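PDB 4F7A: putative uncharacterized protein, which probably binds glycans, perhaps mucin O-glycans, at the outer membrane as a SusD/RagB family lipoprotein with a TPR-like helical fold. Local coordinates for residues T192-I197 / N229-I234; T73-E78 / G460-D465; I279-N284 / T320-A325; Y36-G41 / Y90-P95; R210-D215 / S345-N350. All blocks are in the same frame, centred on the assembly; numbering follows the deposited sequence.

The five contacts are spread over one SusD-like chain, and no two of them touch. Interactions 1 and 5 come nearest each other, about 9 Å between nearest atoms and 22 Å between centres; both involve helix 193-210 or the loop that ends it, and their segments alternate along the sequence. Interaction 2 lies on the other side of the chain's centre from interaction 1, 41 Å between centres, and joins loops 382 residues apart; interactions 1, 3 and 5 are nested inside that long closure. Interaction 4 crosses interaction 2 in sequence, with centres 29 Å apart. A bound sodium ion lies about 4 Å from the side chain of Asp-463 in interaction 2.

Interaction 1 (T192-I197 / N229-I234); sequences TASRWI and NSYGVI
An Asx turn folded into a type I beta turn, Asn-229 to Gly-232, carries Tyr-231 against the first turn of helix 193-210, where Ile-197 and Ser-194 receive it. Ile-197 CD1 sits above the middle of the phenol ring, 3.5 Å from the centroid and 8° off the ring normal, a CH-pi contact made almost straight down on the face. The other branch of the same side chain reaches the root of the ring: Ile-197 CG2 is 3.5 Å from Tyr-231 CB. With CG1 beside the backbone N (chi1 -60°) and CD1 extended beyond it, the isoleucine spreads its two branches along the ring from CB to its centre. Ser-194 comes from another direction, its OG at the ring edge, 3.4 Å from Tyr-231 CE2; that hydroxyl is hydrogen-bonded to Glu-179. The turn itself is held by Asn-229 OD1, which accepts from Tyr-231 N at 3.0 Å and also from Asn-201 ND2 of helix 193-210. On the helix side, Thr-192 is the N-cap residue, its OG1 accepting from Arg-195 N at 3.1 Å. Tyr-231 OH is hydrogen-bonded to Asp-170 of helix 151-174, so the ring links two helices to the turn. No hydrogen bond joins the two segments directly: the phenol is seated by its apolar face, while its hydroxyl and the Asx turn probably help to fix where the ring lies.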
# COMPACT_ATOMS: atom_id res chain seq x y z
N THR A 192 1.70 -22.06 -7.46
CA THR A 192 0.69 -22.89 -8.08
C THR A 192 -0.46 -22.03 -8.58
O THR A 192 -0.67 -20.89 -8.15
CB THR A 192 0.09 -23.94 -7.11
OG1 THR A 192 -0.62 -23.26 -6.06
CG2 THR A 192 1.16 -24.86 -6.51
N ALA A 193 -1.22 -22.60 -9.51
CA ALA A 193 -2.45 -21.96 -10.01
C ALA A 193 -3.43 -21.65 -8.87
O ALA A 193 -3.96 -20.53 -8.79
CB ALA A 193 -3.10 -22.83 -11.08
N SER A 194 -3.63 -22.59 -7.95
CA SER A 194 -4.47 -22.32 -6.79
C SER A 194 -4.00 -21.13 -5.97
O SER A 194 -4.83 -20.35 -5.48
CB SER A 194 -4.58 -23.54 -5.88
OG SER A 194 -5.28 -24.59 -6.50
N ARG A 195 -2.69 -20.96 -5.82
CA ARG A 195 -2.18 -19.83 -5.06
C ARG A 195 -2.41 -18.48 -5.73
O ARG A 195 -2.64 -17.48 -5.06
CB ARG A 195 -0.70 -20.03 -4.72
CG ARG A 195 -0.44 -21.14 -3.70
CD ARG A 195 -0.45 -20.64 -2.27
NE ARG A 195 0.75 -19.86 -1.97
CZ ARG A 195 1.93 -20.36 -1.62
NH1 ARG A 195 2.10 -21.67 -1.47
NH2 ARG A 195 2.94 -19.55 -1.40
N TRP A 196 -2.39 -18.46 -7.05
CA TRP A 196 -2.80 -17.26 -7.79
C TRP A 196 -4.26 -16.90 -7.55
O TRP A 196 -4.59 -15.74 -7.37
CB TRP A 196 -2.53 -17.44 -9.30
CG TRP A 196 -1.11 -17.19 -9.68
CD1 TRP A 196 -0.14 -18.13 -9.87
CD2 TRP A 196 -0.48 -15.92 -9.92
NE1 TRP A 196 1.05 -17.53 -10.21
CE2 TRP A 196 0.87 -16.17 -10.25
CE3 TRP A 196 -0.93 -14.59 -9.87
CZ2 TRP A 196 1.76 -15.15 -10.56
CZ3 TRP A 196 -0.03 -13.57 -10.17
CH2 TRP A 196 1.31 -13.87 -10.49
N ILE A 197 -5.13 -17.90 -7.51
CA ILE A 197 -6.54 -17.64 -7.22
C ILE A 197 -6.73 -17.12 -5.80
O ILE A 197 -7.49 -16.17 -5.56
CB ILE A 197 -7.43 -18.89 -7.45
CG1 ILE A 197 -7.33 -19.37 -8.91
CG2 ILE A 197 -8.91 -18.56 -7.06
CD1 ILE A 197 -8.13 -20.69 -9.23
N ASN A 229 -15.19 -18.06 -2.40
CA ASN A 229 -14.49 -18.78 -3.45
C ASN A 229 -13.75 -19.96 -2.82
O ASN A 229 -13.06 -19.81 -1.80
CB ASN A 229 -13.58 -17.83 -4.22
CG ASN A 229 -12.84 -18.52 -5.38
OD1 ASN A 229 -11.96 -19.31 -5.15
ND2 ASN A 229 -13.22 -18.20 -6.61
N SER A 230 -13.91 -21.14 -3.42
CA SER A 230 -13.42 -22.37 -2.81
C SER A 230 -11.88 -22.44 -2.69
O SER A 230 -11.38 -23.24 -1.92
CB SER A 230 -13.93 -23.58 -3.60
OG SER A 230 -13.39 -23.54 -4.90
N TYR A 231 -11.14 -21.62 -3.45
CA TYR A 231 -9.67 -21.65 -3.37
C TYR A 231 -9.11 -20.94 -2.12
O TYR A 231 -7.94 -21.10 -1.81
CB TYR A 231 -9.02 -21.10 -4.65
CG TYR A 231 -9.23 -22.01 -5.83
CD1 TYR A 231 -10.35 -21.89 -6.63
CD2 TYR A 231 -8.31 -23.04 -6.12
CE1 TYR A 231 -10.54 -22.74 -7.70
CE2 TYR A 231 -8.51 -23.89 -7.20
CZ TYR A 231 -9.64 -23.74 -7.98
OH TYR A 231 -9.89 -24.56 -9.07
N GLY A 232 -9.95 -20.17 -1.42
CA GLY A 232 -9.57 -19.59 -0.14
C GLY A 232 -8.90 -18.24 -0.28
O GLY A 232 -8.76 -17.73 -1.38
N VAL A 233 -8.53 -17.66 0.87
CA VAL A 233 -7.77 -16.42 0.94
C VAL A 233 -6.51 -16.71 1.75
O VAL A 233 -6.39 -17.77 2.39
CB VAL A 233 -8.58 -15.27 1.58
CG1 VAL A 233 -9.81 -14.88 0.70
CG2 VAL A 233 -9.04 -15.62 3.02
N ILE A 234 -5.57 -15.78 1.71
CA ILE A 234 -4.29 -15.98 2.39
C ILE A 234 -4.49 -15.91 3.90
O ILE A 234 -5.04 -14.94 4.41
CB ILE A 234 -3.25 -14.95 1.90
CG1 ILE A 234 -2.99 -15.14 0.39
CG2 ILE A 234 -1.91 -15.13 2.67
CD1 ILE A 234 -2.23 -14.02 -0.24

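Interaction 2 (T73-E78 / G460-D465); sequences TVYALE and GTIDTD
Tyr-75 and Ile-462 mark the closest approach of two irregular loop segments, their CA atoms 7.2 Å apart, and no hydrogen bond runs directly from one segment to the other. Tyr-75 CG, anti to its carbonyl carbon (chi1 -69°), puts the ring against Ile-462. Ile-462 CG2 lies over one face of the phenol ring, the two side chains crossing at about a right angle: CG2 is 3.5 Å from Tyr-75 CE2, while CD1 is 3.9 Å from Tyr-75 CB. That CD1 methyl also meets Leu-77 CD1 at 4.2 Å, so one isoleucine touches both residues. The contact ties the loop before helix 79-82 to the one between helices 435-445 and 475-480, joining early and late parts of the SusD-like chain; Phe-57 of helix 54-57 packs on Tyr-75 and Leu-77 as well. A water links the polar end, 3.0 Å from Tyr-75 OH and donating to Thr-464 O at 2.7 Å. The same hydroxyl is hydrogen-bonded to Ile-468 N. An alanine here removes the ring and hydroxyl, which would probably leave Ile-462 CG2 without its aromatic neighbour and Ile-468 N without this acceptor. Asp-463 starts away from Tyr-75; its OD2 accepts from Ile-466 N, and its side chain is about 4 Å from a bound sodium ion.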
# COMPACT_ATOMS: atom_id res chain seq x y z
N THR A 73 6.83 17.18 2.68
CA THR A 73 6.58 17.06 4.10
C THR A 73 5.69 18.18 4.65
O THR A 73 4.89 17.95 5.57
CB THR A 73 7.90 16.92 4.92
OG1 THR A 73 7.60 16.51 6.26
CG2 THR A 73 8.74 18.22 4.92
N VAL A 74 5.82 19.38 4.09
CA VAL A 74 4.98 20.55 4.48
C VAL A 74 3.87 20.80 3.47
O VAL A 74 3.30 21.89 3.39
CB VAL A 74 5.80 21.83 4.71
CG1 VAL A 74 6.67 21.72 5.94
CG2 VAL A 74 6.66 22.23 3.42
N TYR A 75 3.52 19.76 2.71
CA TYR A 75 2.44 19.83 1.74
C TYR A 75 2.68 20.86 0.62
O TYR A 75 1.72 21.31 -0.01
CB TYR A 75 1.07 20.10 2.38
CG TYR A 75 0.46 19.00 3.23
CD1 TYR A 75 0.85 17.66 3.13
CD2 TYR A 75 -0.56 19.30 4.12
CE1 TYR A 75 0.25 16.67 3.89
CE2 TYR A 75 -1.16 18.31 4.89
CZ TYR A 75 -0.76 17.01 4.77
OH TYR A 75 -1.39 16.07 5.55
N ALA A 76 3.94 21.23 0.38
CA ALA A 76 4.30 22.01 -0.82
C ALA A 76 4.73 20.97 -1.85
O ALA A 76 5.90 20.64 -1.99
CB ALA A 76 5.43 23.00 -0.51
N LEU A 77 3.75 20.38 -2.51
CA LEU A 77 4.00 19.15 -3.23
C LEU A 77 4.92 19.41 -4.42
O LEU A 77 4.71 20.33 -5.19
CB LEU A 77 2.69 18.51 -3.69
CG LEU A 77 1.70 18.08 -2.60
CD1 LEU A 77 0.54 17.37 -3.20
CD2 LEU A 77 2.36 17.15 -1.56
N GLU A 78 5.95 18.58 -4.54
CA GLU A 78 6.93 18.65 -5.60
C GLU A 78 6.42 17.86 -6.83
O GLU A 78 6.28 16.63 -6.79
CB GLU A 78 8.26 18.10 -5.10
CG GLU A 78 9.44 18.28 -6.04
CD GLU A 78 9.83 19.73 -6.26
OE1 GLU A 78 9.45 20.62 -5.46
OE2 GLU A 78 10.53 19.97 -7.26
N GLY A 460 -3.27 26.77 0.89
CA GLY A 460 -4.69 26.52 1.09
C GLY A 460 -5.30 25.34 0.32
O GLY A 460 -6.50 25.10 0.43
N THR A 461 -4.49 24.58 -0.43
CA THR A 461 -5.01 23.48 -1.27
C THR A 461 -5.24 22.18 -0.49
O THR A 461 -6.07 21.36 -0.87
CB THR A 461 -4.12 23.21 -2.49
OG1 THR A 461 -2.82 22.81 -2.05
CG2 THR A 461 -4.02 24.48 -3.40
N ILE A 462 -4.52 22.03 0.63
CA ILE A 462 -4.69 20.90 1.54
C ILE A 462 -4.97 21.40 2.97
O ILE A 462 -4.28 22.31 3.46
CB ILE A 462 -3.43 20.03 1.57
CG1 ILE A 462 -3.03 19.62 0.14
CG2 ILE A 462 -3.67 18.78 2.45
CD1 ILE A 462 -1.76 18.80 0.02
N ASP A 463 -5.96 20.80 3.61
CA ASP A 463 -6.36 21.16 4.97
C ASP A 463 -5.53 20.35 5.97
O ASP A 463 -5.39 19.12 5.85
CB ASP A 463 -7.86 20.87 5.18
CG ASP A 463 -8.35 21.28 6.56
OD1 ASP A 463 -8.50 22.52 6.79
OD2 ASP A 463 -8.61 20.39 7.40
N THR A 464 -4.98 21.02 6.97
CA THR A 464 -4.15 20.36 7.97
C THR A 464 -4.88 19.20 8.66
O THR A 464 -4.36 18.10 8.71
CB THR A 464 -3.64 21.37 9.00
OG1 THR A 464 -2.75 22.28 8.34
CG2 THR A 464 -2.93 20.67 10.18
N ASP A 465 -6.09 19.44 9.16
CA ASP A 465 -6.84 18.42 9.88
C ASP A 465 -7.45 17.31 9.00
O ASP A 465 -7.41 16.12 9.36
CB ASP A 465 -7.91 19.07 10.77
CG ASP A 465 -7.31 19.66 12.06
OD1 ASP A 465 -6.34 19.08 12.58
OD2 ASP A 465 -7.80 20.70 12.54
O HOH W 1 -1.81 17.15 8.32

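Interaction 3 (I279-N284 / T320-A325); sequences ISIYYN and TQTITA
Thr-322 and Ile-281 meet with their side chains at about a right angle, the threonine aimed at the end of helix 279-282 and the isoleucine passing beside it. The main link is from side chain to backbone: Thr-322 OG1 donates to Ile-281 O at 2.6 Å, lying in the carbonyl plane on a lone pair, with a C=O...donor angle of 140°. Placed beside its own backbone N (chi1 -58°), OG1 faces the carbonyl, while the Thr-322 CG2 methyl lies alongside, 3.5 Å from Ile-281 O and 4.0 Å from Ile-281 CG2. Thr-322 OG1 is 3.9 Å from that same Ile-281 CG2; the rest of the isoleucine leads off from the contact. A second link uses water. Asn-284 ND2 donates to it at 2.9 Å and Thr-320 N at 3.1 Å, bridging the residues beyond the helix to the start of the other segment. Asn-319 supports both sides, its OD1 accepting from the backbone N atoms of Gln-321 and Thr-322 and its ND2 donating to Ser-280 O. The arrangement is a threonine hydroxyl taking a main-chain carbonyl in the last turn of a short helix, and it fastens the loop before strand 329-332 to that helix at the protein surface.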
# COMPACT_ATOMS: atom_id res chain seq x y z
N ILE A 279 8.77 -3.42 17.36
CA ILE A 279 9.47 -2.14 17.29
C ILE A 279 10.96 -2.31 16.89
O ILE A 279 11.46 -1.59 16.03
CB ILE A 279 9.28 -1.30 18.59
CG1 ILE A 279 9.67 0.17 18.34
CG2 ILE A 279 10.05 -1.89 19.76
CD1 ILE A 279 9.26 1.15 19.47
N SER A 280 11.65 -3.27 17.49
CA SER A 280 13.10 -3.43 17.26
C SER A 280 13.37 -4.26 16.00
O SER A 280 14.49 -4.32 15.51
CB SER A 280 13.81 -4.09 18.45
OG SER A 280 13.44 -5.45 18.62
N ILE A 281 12.32 -4.90 15.49
CA ILE A 281 12.38 -5.62 14.21
C ILE A 281 12.28 -4.64 13.04
O ILE A 281 13.04 -4.71 12.07
CB ILE A 281 11.28 -6.69 14.11
CG1 ILE A 281 11.43 -7.72 15.24
CG2 ILE A 281 11.35 -7.40 12.72
CD1 ILE A 281 10.19 -8.72 15.35
N TYR A 282 11.36 -3.70 13.17
CA TYR A 282 11.17 -2.67 12.16
C TYR A 282 12.27 -1.59 12.15
O TYR A 282 12.70 -1.17 11.08
CB TYR A 282 9.84 -1.98 12.38
CG TYR A 282 8.55 -2.76 12.08
CD1 TYR A 282 8.54 -4.15 11.96
CD2 TYR A 282 7.33 -2.10 12.03
CE1 TYR A 282 7.36 -4.84 11.70
CE2 TYR A 282 6.15 -2.79 11.81
CZ TYR A 282 6.17 -4.16 11.62
OH TYR A 282 5.00 -4.85 11.38
N TYR A 283 12.66 -1.12 13.33
CA TYR A 283 13.55 0.03 13.47
C TYR A 283 14.65 -0.24 14.50
O TYR A 283 14.63 -1.24 15.22
CB TYR A 283 12.77 1.28 13.87
CG TYR A 283 11.70 1.68 12.85
CD1 TYR A 283 12.02 2.45 11.74
CD2 TYR A 283 10.39 1.29 13.02
CE1 TYR A 283 11.04 2.80 10.80
CE2 TYR A 283 9.39 1.66 12.10
CZ TYR A 283 9.72 2.41 11.01
OH TYR A 283 8.73 2.77 10.12
N ASN A 284 15.61 0.67 14.54
CA ASN A 284 16.70 0.65 15.52
C ASN A 284 16.51 1.83 16.48
O ASN A 284 15.92 2.85 16.10
CB ASN A 284 18.05 0.82 14.83
CG ASN A 284 18.46 -0.40 14.00
OD1 ASN A 284 17.93 -1.49 14.17
ND2 ASN A 284 19.42 -0.20 13.08
N THR A 320 18.20 -2.42 9.18
CA THR A 320 18.76 -2.87 7.91
C THR A 320 19.25 -4.33 7.94
O THR A 320 19.82 -4.80 6.96
CB THR A 320 19.89 -1.92 7.42
OG1 THR A 320 20.88 -1.75 8.45
CG2 THR A 320 19.30 -0.56 7.05
N GLN A 321 19.06 -5.02 9.06
CA GLN A 321 19.16 -6.48 9.10
C GLN A 321 17.83 -7.07 8.66
O GLN A 321 17.78 -8.09 8.00
CB GLN A 321 19.52 -7.02 10.50
CG GLN A 321 20.97 -6.80 10.89
CD GLN A 321 21.27 -7.26 12.32
OE1 GLN A 321 20.36 -7.44 13.13
NE2 GLN A 321 22.55 -7.44 12.62
N THR A 322 16.74 -6.40 9.04
CA THR A 322 15.39 -6.83 8.66
C THR A 322 15.10 -6.56 7.18
O THR A 322 14.59 -7.43 6.46
CB THR A 322 14.35 -6.13 9.52
OG1 THR A 322 14.63 -6.45 10.88
CG2 THR A 322 12.92 -6.58 9.16
N ILE A 323 15.42 -5.34 6.73
CA ILE A 323 15.18 -4.95 5.34
C ILE A 323 16.55 -4.87 4.61
O ILE A 323 17.37 -3.98 4.87
CB ILE A 323 14.40 -3.63 5.26
CG1 ILE A 323 13.02 -3.74 5.96
CG2 ILE A 323 14.22 -3.19 3.77
CD1 ILE A 323 12.07 -4.81 5.41
N THR A 324 16.77 -5.83 3.71
CA THR A 324 18.01 -5.91 2.91
C THR A 324 17.65 -5.94 1.43
O THR A 324 16.49 -6.11 1.07
CB THR A 324 18.83 -7.19 3.23
OG1 THR A 324 18.18 -8.35 2.66
CG2 THR A 324 18.96 -7.39 4.75
N ALA A 325 18.65 -5.82 0.57
CA ALA A 325 18.42 -5.88 -0.88
C ALA A 325 17.74 -7.18 -1.30
O ALA A 325 16.94 -7.19 -2.26
CB ALA A 325 19.77 -5.73 -1.63
O HOH W 2 20.16 -2.57 11.55

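Interaction 4 (Y36-G41 / Y90-P95); sequences YDWGEG and YNYIFP
Trp-38 and Tyr-92 form the tight part of this contact, an offset stack in which the five-membered indole ring lies 4.2 Å from the phenol ring between centroids, planes at 10°. Trp-38 CG is 3.5 Å from Tyr-92 CZ, and the phenol oxygen lies over the indole face, displaced toward its rim. A chi1 of 68°, with Trp-38 CG between its backbone N and carbonyl carbon, swings the indole onto the phenol. Trp-38 CB also lies over this phenol face, 4.0 Å from the centroid. Tyr-36 packs more loosely: its CD2 is 4.0 Å from Tyr-92 CB and 4.2 Å from Ile-93 CD1, and the Tyr-36 and Tyr-92 side chains cross at about a right angle. Toward the exposed loop, polar bonds take over. Trp-38 NE1 donates in its ring plane to Glu-40 OE2 at 2.8 Å, and Asp-37 OD1 accepts from Gly-39 N and Gly-41 N on opposite faces of its carboxylate. Glu-40 thus probably steadies the indole and Asp-37 the loop backbone, while 36-41 meets 90-95 through aromatic and apolar contacts.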
# COMPACT_ATOMS: atom_id res chain seq x y z
N TYR A 36 12.30 -1.61 -11.46
CA TYR A 36 12.60 -2.09 -12.79
C TYR A 36 13.60 -1.16 -13.46
O TYR A 36 13.38 0.06 -13.53
CB TYR A 36 11.31 -2.15 -13.62
CG TYR A 36 11.56 -2.37 -15.10
CD1 TYR A 36 12.02 -3.60 -15.57
CD2 TYR A 36 11.37 -1.35 -16.02
CE1 TYR A 36 12.28 -3.81 -16.93
CE2 TYR A 36 11.63 -1.55 -17.37
CZ TYR A 36 12.07 -2.77 -17.81
OH TYR A 36 12.32 -2.95 -19.13
N ASP A 37 14.69 -1.74 -13.95
CA ASP A 37 15.76 -0.98 -14.60
C ASP A 37 15.52 -0.93 -16.11
O ASP A 37 15.74 -1.93 -16.80
CB ASP A 37 17.11 -1.65 -14.32
CG ASP A 37 18.32 -0.80 -14.75
OD1 ASP A 37 18.18 0.18 -15.52
OD2 ASP A 37 19.43 -1.12 -14.28
N TRP A 38 15.10 0.24 -16.59
CA TRP A 38 14.83 0.44 -18.02
C TRP A 38 16.08 0.83 -18.78
O TRP A 38 16.02 1.02 -19.98
CB TRP A 38 13.72 1.47 -18.25
CG TRP A 38 14.06 2.88 -17.87
CD1 TRP A 38 14.71 3.80 -18.64
CD2 TRP A 38 13.74 3.55 -16.64
NE1 TRP A 38 14.84 4.98 -17.96
CE2 TRP A 38 14.25 4.86 -16.73
CE3 TRP A 38 13.10 3.16 -15.46
CZ2 TRP A 38 14.13 5.78 -15.69
CZ3 TRP A 38 12.97 4.08 -14.44
CH2 TRP A 38 13.49 5.37 -14.56
N GLY A 39 17.21 0.93 -18.08
CA GLY A 39 18.48 1.35 -18.69
C GLY A 39 19.20 2.45 -17.91
O GLY A 39 20.32 2.80 -18.25
N GLU A 40 18.56 3.00 -16.88
CA GLU A 40 19.13 4.14 -16.14
C GLU A 40 19.32 3.86 -14.64
O GLU A 40 19.52 4.78 -13.86
CB GLU A 40 18.27 5.39 -16.33
CG GLU A 40 18.29 5.95 -17.76
CD GLU A 40 17.44 7.22 -17.88
OE1 GLU A 40 17.78 8.24 -17.25
OE2 GLU A 40 16.42 7.18 -18.58
N GLY A 41 19.28 2.60 -14.25
CA GLY A 41 19.61 2.23 -12.89
C GLY A 41 18.38 1.94 -12.05
O GLY A 41 17.23 1.93 -12.52
N TYR A 90 2.98 3.98 -16.28
CA TYR A 90 2.49 4.07 -17.65
C TYR A 90 3.60 3.99 -18.69
O TYR A 90 3.39 3.47 -19.77
CB TYR A 90 1.66 5.34 -17.86
CG TYR A 90 0.25 5.17 -17.32
CD1 TYR A 90 -0.66 4.34 -17.97
CD2 TYR A 90 -0.15 5.82 -16.17
CE1 TYR A 90 -1.97 4.19 -17.47
CE2 TYR A 90 -1.42 5.69 -15.66
CZ TYR A 90 -2.33 4.87 -16.31
OH TYR A 90 -3.60 4.75 -15.81
N ASN A 91 4.80 4.46 -18.36
CA ASN A 91 5.90 4.37 -19.31
C ASN A 91 6.41 2.95 -19.48
O ASN A 91 6.71 2.53 -20.60
CB ASN A 91 7.06 5.29 -18.92
CG ASN A 91 6.78 6.74 -19.27
OD1 ASN A 91 5.92 7.01 -20.10
ND2 ASN A 91 7.46 7.66 -18.63
N TYR A 92 6.51 2.20 -18.38
CA TYR A 92 7.24 0.93 -18.40
C TYR A 92 6.49 -0.36 -18.05
O TYR A 92 6.92 -1.43 -18.45
CB TYR A 92 8.47 1.06 -17.49
CG TYR A 92 9.38 2.21 -17.91
CD1 TYR A 92 10.06 2.20 -19.13
CD2 TYR A 92 9.56 3.30 -17.08
CE1 TYR A 92 10.87 3.26 -19.50
CE2 TYR A 92 10.37 4.35 -17.44
CZ TYR A 92 11.02 4.34 -18.65
OH TYR A 92 11.80 5.42 -18.96
N ILE A 93 5.41 -0.27 -17.29
CA ILE A 93 4.84 -1.43 -16.64
C ILE A 93 3.46 -1.78 -17.20
O ILE A 93 3.24 -2.89 -17.67
CB ILE A 93 4.77 -1.23 -15.12
CG1 ILE A 93 6.16 -0.86 -14.56
CG2 ILE A 93 4.20 -2.50 -14.40
CD1 ILE A 93 7.34 -1.79 -15.00
N PHE A 94 2.55 -0.81 -17.17
CA PHE A 94 1.20 -1.05 -17.67
C PHE A 94 1.17 -1.49 -19.14
O PHE A 94 0.43 -2.40 -19.49
CB PHE A 94 0.29 0.16 -17.39
CG PHE A 94 -1.16 -0.09 -17.69
CD1 PHE A 94 -1.84 -1.15 -17.12
CD2 PHE A 94 -1.84 0.72 -18.56
CE1 PHE A 94 -3.18 -1.39 -17.41
CE2 PHE A 94 -3.19 0.49 -18.83
CZ PHE A 94 -3.85 -0.57 -18.26
N PRO A 95 1.99 -0.88 -20.00
CA PRO A 95 1.91 -1.34 -21.40
C PRO A 95 2.33 -2.80 -21.56
O PRO A 95 1.81 -3.50 -22.45
CB PRO A 95 2.86 -0.41 -22.16
CG PRO A 95 3.22 0.69 -21.20
CD PRO A 95 2.78 0.35 -19.83

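Interaction 5 (R210-D215 / S345-N350); sequences RVSNVD and SLRGIN
Arg-347 presents its guanidinium to two neighbouring residues of the loop after helix 193-210, one at its edge and one over its face. At the edge, Asn-213 OD1 accepts from NH2 of Arg-347 at 2.9 Å and, weakly, from NH1 of Arg-347 at 3.1 Å. The NH2 donor stands above the amide carbonyl plane, not on a lone pair, and the amide and guanidinium planes are 58° apart. Over the face, Ser-212 OG sits above the middle of the group, 3.1 Å from Arg-347 CZ; this is contact without a hydrogen bond, the hydroxyl being bonded to Met-209 O. An extended chain from CG to NE (chi2 176°, chi3 -179°) carries the charge across from the end of helix 334-346. In the next shell, Glu-343 forms a salt bridge with NE of Arg-347 and probably helps to balance the buried charge. Asn-213 is itself positioned by the C-terminal residues: Asn-510 N donates to its OD1, and its ND2 donates to Asn-509. A leucine in place of Arg-347 would probably leave Glu-343 without its ionic mate and Asn-213 OD1 without two of its donors. Just past the arginine, Gly-348 with positive phi closes helix 334-346 in a Schellman motif. The contact thus joins the C-terminal end of one helix to the loop linking helices 193-210 and 216-228 in this TPR-like helical fold.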
# COMPACT_ATOMS: atom_id res chain seq x y z
N ARG A 210 -12.16 -1.45 0.60
CA ARG A 210 -11.89 -0.09 0.15
C ARG A 210 -13.18 0.65 -0.24
O ARG A 210 -13.33 1.83 0.07
CB ARG A 210 -10.95 -0.05 -1.06
CG ARG A 210 -10.48 1.40 -1.38
CD ARG A 210 -9.22 1.81 -0.62
NE ARG A 210 -8.07 1.19 -1.24
CZ ARG A 210 -7.23 0.33 -0.67
NH1 ARG A 210 -7.36 -0.02 0.60
NH2 ARG A 210 -6.25 -0.19 -1.39
N VAL A 211 -14.10 -0.02 -0.94
CA VAL A 211 -15.30 0.65 -1.44
C VAL A 211 -16.47 0.58 -0.44
O VAL A 211 -17.55 1.03 -0.77
CB VAL A 211 -15.77 0.11 -2.82
CG1 VAL A 211 -14.62 0.15 -3.82
CG2 VAL A 211 -16.35 -1.28 -2.70
N SER A 212 -16.24 0.05 0.77
CA SER A 212 -17.35 -0.22 1.72
C SER A 212 -18.08 1.02 2.23
O SER A 212 -19.27 0.92 2.54
CB SER A 212 -16.88 -1.09 2.89
OG SER A 212 -15.86 -0.45 3.63
N ASN A 213 -17.41 2.17 2.31
CA ASN A 213 -18.06 3.41 2.77
C ASN A 213 -18.83 4.07 1.66
O ASN A 213 -19.91 4.58 1.91
CB ASN A 213 -17.06 4.41 3.33
CG ASN A 213 -16.47 3.98 4.64
OD1 ASN A 213 -17.12 3.27 5.44
ND2 ASN A 213 -15.26 4.45 4.90
N VAL A 214 -18.30 4.05 0.43
CA VAL A 214 -18.99 4.67 -0.72
C VAL A 214 -20.07 3.81 -1.36
O VAL A 214 -21.07 4.34 -1.86
CB VAL A 214 -17.97 5.15 -1.82
CG1 VAL A 214 -17.29 3.98 -2.52
CG2 VAL A 214 -18.65 6.06 -2.84
N ASP A 215 -19.88 2.49 -1.36
CA ASP A 215 -20.79 1.59 -2.08
C ASP A 215 -20.92 0.26 -1.35
O ASP A 215 -20.26 -0.75 -1.69
CB ASP A 215 -20.29 1.39 -3.51
CG ASP A 215 -21.35 0.79 -4.44
OD1 ASP A 215 -22.27 0.12 -3.95
OD2 ASP A 215 -21.24 0.95 -5.67
N SER A 345 -16.62 -8.53 9.03
CA SER A 345 -17.50 -9.01 10.12
C SER A 345 -18.10 -7.84 10.88
O SER A 345 -19.29 -7.83 11.16
CB SER A 345 -16.73 -9.94 11.05
OG SER A 345 -16.47 -11.16 10.39
N LEU A 346 -17.28 -6.84 11.18
CA LEU A 346 -17.77 -5.64 11.86
C LEU A 346 -18.89 -4.95 11.08
O LEU A 346 -19.84 -4.40 11.68
CB LEU A 346 -16.62 -4.67 12.11
CG LEU A 346 -16.86 -3.58 13.13
CD1 LEU A 346 -17.17 -4.21 14.46
CD2 LEU A 346 -15.64 -2.64 13.21
N ARG A 347 -18.77 -4.95 9.76
CA ARG A 347 -19.79 -4.34 8.87
C ARG A 347 -20.96 -5.26 8.54
O ARG A 347 -21.90 -4.84 7.84
CB ARG A 347 -19.11 -3.89 7.57
CG ARG A 347 -18.18 -2.72 7.74
CD ARG A 347 -17.46 -2.38 6.45
NE ARG A 347 -16.57 -1.25 6.66
CZ ARG A 347 -16.91 0.04 6.55
NH1 ARG A 347 -18.14 0.40 6.19
NH2 ARG A 347 -16.03 0.97 6.78
N GLY A 348 -20.93 -6.50 9.03
CA GLY A 348 -22.00 -7.47 8.76
C GLY A 348 -22.00 -8.02 7.34
O GLY A 348 -23.03 -8.46 6.83
N ILE A 349 -20.84 -7.99 6.67
CA ILE A 349 -20.78 -8.41 5.29
C ILE A 349 -19.73 -9.50 5.07
O ILE A 349 -19.25 -9.70 3.96
CB ILE A 349 -20.59 -7.19 4.32
CG1 ILE A 349 -19.28 -6.44 4.59
CG2 ILE A 349 -21.78 -6.24 4.45
CD1 ILE A 349 -19.11 -5.16 3.71
N ASN A 350 -19.41 -10.24 6.14
CA ASN A 350 -18.55 -11.40 6.03
C ASN A 350 -19.45 -12.63 5.94
O ASN A 350 -20.19 -12.90 6.87
CB ASN A 350 -17.63 -11.50 7.26
CG ASN A 350 -16.59 -12.56 7.14
OD1 ASN A 350 -16.75 -13.53 6.39
ND2 ASN A 350 -15.49 -12.41 7.89